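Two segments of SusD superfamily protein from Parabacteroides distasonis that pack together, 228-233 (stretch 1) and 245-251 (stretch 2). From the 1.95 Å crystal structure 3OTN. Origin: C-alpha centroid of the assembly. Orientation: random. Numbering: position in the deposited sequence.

Stretch 1 (228-233) EYTLFT
Stretch 2, residues 245-251: NKGEFIY

How do the two backbones meet? Tyr229 to Phe232 are extended without forming a regular strand, with phi/psi near -133/150 at Tyr229, -138/150 at Thr230 and -67/146 at Phe232; Glu228 and Thr233 are not. They run beside a type II' turn from Lys246 to Phe249, closed by Phe249 N to Lys246 O at 3.1 Å. Tyr229 CA lies 5.5 Å from Glu248 CA, and Thr230 CA 5.4 Å from Gly247 CA, so the pairing goes in reverse order, though the chains run nearer perpendicular than antiparallel. A weak hydrogen bond, Thr230 N to Gly247 O at 3.5 Å, is the sole backbone-to-backbone one between them.

Why is Gly247 bare? Its phi/psi of 70/-110 favours glycine, and an ideal CB would sit 2.3 Å from Phe232 CE1, a clash. Without one, the Phe232 ring comes in close, CE1 lying 3.8 Å from Gly247 CA.

What shapes the Glu248 side chain? With chi1 m (-69°), chi2 t (-164°) and chi3 26°, it extends along stretch 1 until OE2 accepts a hydrogen bond from Phe232 N at 2.9 Å. The carboxylate thus satisfies a backbone amide, while Glu248 CG, nearer the backbone, lies over the Phe232 ring face, 3.9 Å from the centroid, in a CH-pi contact.

How do the aromatic rings settle? Phe232 (chi1 m, -67°; chi2 -50°) leaves its backbone sideways, but its ring reaches the turn and directs an edge at the face of Phe249 (chi1 m, -57°; chi2 -50°). Their centroids are 5.1 Å apart, the planes at 66°, and Phe232 CE2 meets Phe249 CZ at 3.6 Å. Tyr229 (chi1 m, -54°; chi2 -78°) offers a face to Ile250 (m, t), whose CG1 stands 3.8 Å from the ring centroid. Beyond the ring, a water 2.7 Å from Tyr229 OH and 3.3 Å from Ile250 O can link the two.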

# COMPACT_ATOMS: atom_id res chain seq x y z
N GLU A 228 14.09 -1.80 16.62
CA GLU A 228 14.66 -2.32 15.39
C GLU A 228 14.41 -1.40 14.20
O GLU A 228 14.88 -1.71 13.11
CB GLU A 228 13.99 -3.63 15.04
CG GLU A 228 14.10 -4.67 16.14
CD GLU A 228 15.24 -5.62 15.97
OE1 GLU A 228 16.14 -5.35 15.15
OE2 GLU A 228 15.22 -6.65 16.67
N TYR A 229 13.59 -0.36 14.37
CA TYR A 229 13.25 0.59 13.30
C TYR A 229 13.39 2.00 13.87
O TYR A 229 13.17 2.23 15.07
CB TYR A 229 11.82 0.38 12.76
CG TYR A 229 11.57 -1.06 12.32
CD1 TYR A 229 12.05 -1.51 11.10
CD2 TYR A 229 10.95 -1.98 13.17
CE1 TYR A 229 11.89 -2.84 10.70
CE2 TYR A 229 10.77 -3.31 12.77
CZ TYR A 229 11.24 -3.73 11.54
OH TYR A 229 11.06 -5.02 11.11
N THR A 230 13.74 2.94 13.00
CA THR A 230 13.94 4.33 13.36
C THR A 230 13.32 5.18 12.27
O THR A 230 13.23 4.75 11.12
CB THR A 230 15.45 4.70 13.45
OG1 THR A 230 16.11 4.23 12.26
CG2 THR A 230 16.11 4.05 14.64
N LEU A 231 12.83 6.35 12.65
CA LEU A 231 12.27 7.30 11.69
C LEU A 231 13.40 7.91 10.83
O LEU A 231 14.47 8.22 11.33
CB LEU A 231 11.52 8.41 12.43
CG LEU A 231 10.15 8.07 13.02
CD1 LEU A 231 9.61 9.29 13.81
CD2 LEU A 231 9.16 7.63 11.96
N PHE A 232 13.14 8.08 9.54
CA PHE A 232 14.05 8.85 8.68
C PHE A 232 13.99 10.30 9.11
O PHE A 232 12.94 10.80 9.51
CB PHE A 232 13.60 8.78 7.19
CG PHE A 232 13.73 7.42 6.59
CD1 PHE A 232 14.91 6.70 6.70
CD2 PHE A 232 12.68 6.88 5.85
CE1 PHE A 232 15.04 5.42 6.12
CE2 PHE A 232 12.81 5.60 5.26
CZ PHE A 232 13.98 4.89 5.41
N THR A 233 15.11 10.99 9.00
CA THR A 233 15.19 12.39 9.41
C THR A 233 14.71 13.30 8.31
O THR A 233 14.31 14.43 8.57
CB THR A 233 16.62 12.77 9.84
OG1 THR A 233 17.52 12.49 8.76
CG2 THR A 233 17.02 11.94 11.04
N ASN A 245 15.01 -1.70 2.52
CA ASN A 245 14.91 -2.69 3.63
C ASN A 245 15.52 -2.26 4.97
O ASN A 245 15.72 -3.11 5.85
CB ASN A 245 15.49 -4.05 3.20
CG ASN A 245 14.91 -4.56 1.91
OD1 ASN A 245 15.64 -5.00 1.00
ND2 ASN A 245 13.59 -4.55 1.82
N LYS A 246 15.84 -0.97 5.13
CA LYS A 246 16.49 -0.43 6.32
C LYS A 246 15.70 0.76 6.82
O LYS A 246 14.81 1.27 6.14
CB LYS A 246 17.90 0.14 6.02
CG LYS A 246 18.80 -0.57 5.07
CD LYS A 246 20.28 -0.18 5.25
CE LYS A 246 20.55 1.32 5.20
NZ LYS A 246 22.00 1.61 5.45
N GLY A 247 16.11 1.26 7.97
CA GLY A 247 15.58 2.53 8.50
C GLY A 247 14.14 2.32 8.92
O GLY A 247 13.88 1.56 9.84
N GLU A 248 13.20 2.91 8.19
CA GLU A 248 11.78 2.72 8.47
C GLU A 248 11.19 1.47 7.85
O GLU A 248 10.12 0.99 8.28
CB GLU A 248 10.97 3.89 7.95
CG GLU A 248 11.19 5.20 8.68
CD GLU A 248 10.11 6.24 8.41
OE1 GLU A 248 8.95 5.84 8.08
OE2 GLU A 248 10.43 7.45 8.56
N PHE A 249 11.83 0.94 6.82
CA PHE A 249 11.16 -0.05 5.98
C PHE A 249 11.06 -1.41 6.68
O PHE A 249 12.06 -1.98 7.11
CB PHE A 249 11.80 -0.18 4.61
CG PHE A 249 11.86 1.13 3.84
CD1 PHE A 249 10.73 1.93 3.69
CD2 PHE A 249 13.06 1.56 3.28
CE1 PHE A 249 10.79 3.13 2.97
CE2 PHE A 249 13.14 2.72 2.57
CZ PHE A 249 12.01 3.53 2.40
N ILE A 250 9.84 -1.92 6.73
CA ILE A 250 9.49 -3.17 7.44
C ILE A 250 9.22 -4.28 6.43
O ILE A 250 9.79 -5.39 6.54
CB ILE A 250 8.26 -2.95 8.37
CG1 ILE A 250 8.59 -1.92 9.45
CG2 ILE A 250 7.85 -4.27 9.09
CD1 ILE A 250 7.36 -1.42 10.21
N TYR A 251 8.39 -3.99 5.44
CA TYR A 251 8.17 -4.93 4.33
C TYR A 251 8.00 -4.16 3.01
O TYR A 251 7.26 -3.18 2.95
CB TYR A 251 6.96 -5.84 4.64
CG TYR A 251 6.97 -7.05 3.78
CD1 TYR A 251 7.89 -8.07 4.01
CD2 TYR A 251 6.11 -7.16 2.68
CE1 TYR A 251 7.94 -9.20 3.17
CE2 TYR A 251 6.15 -8.29 1.84
CZ TYR A 251 7.06 -9.29 2.07
OH TYR A 251 7.10 -10.36 1.24
O HOH W 1 12.15 -5.91 8.75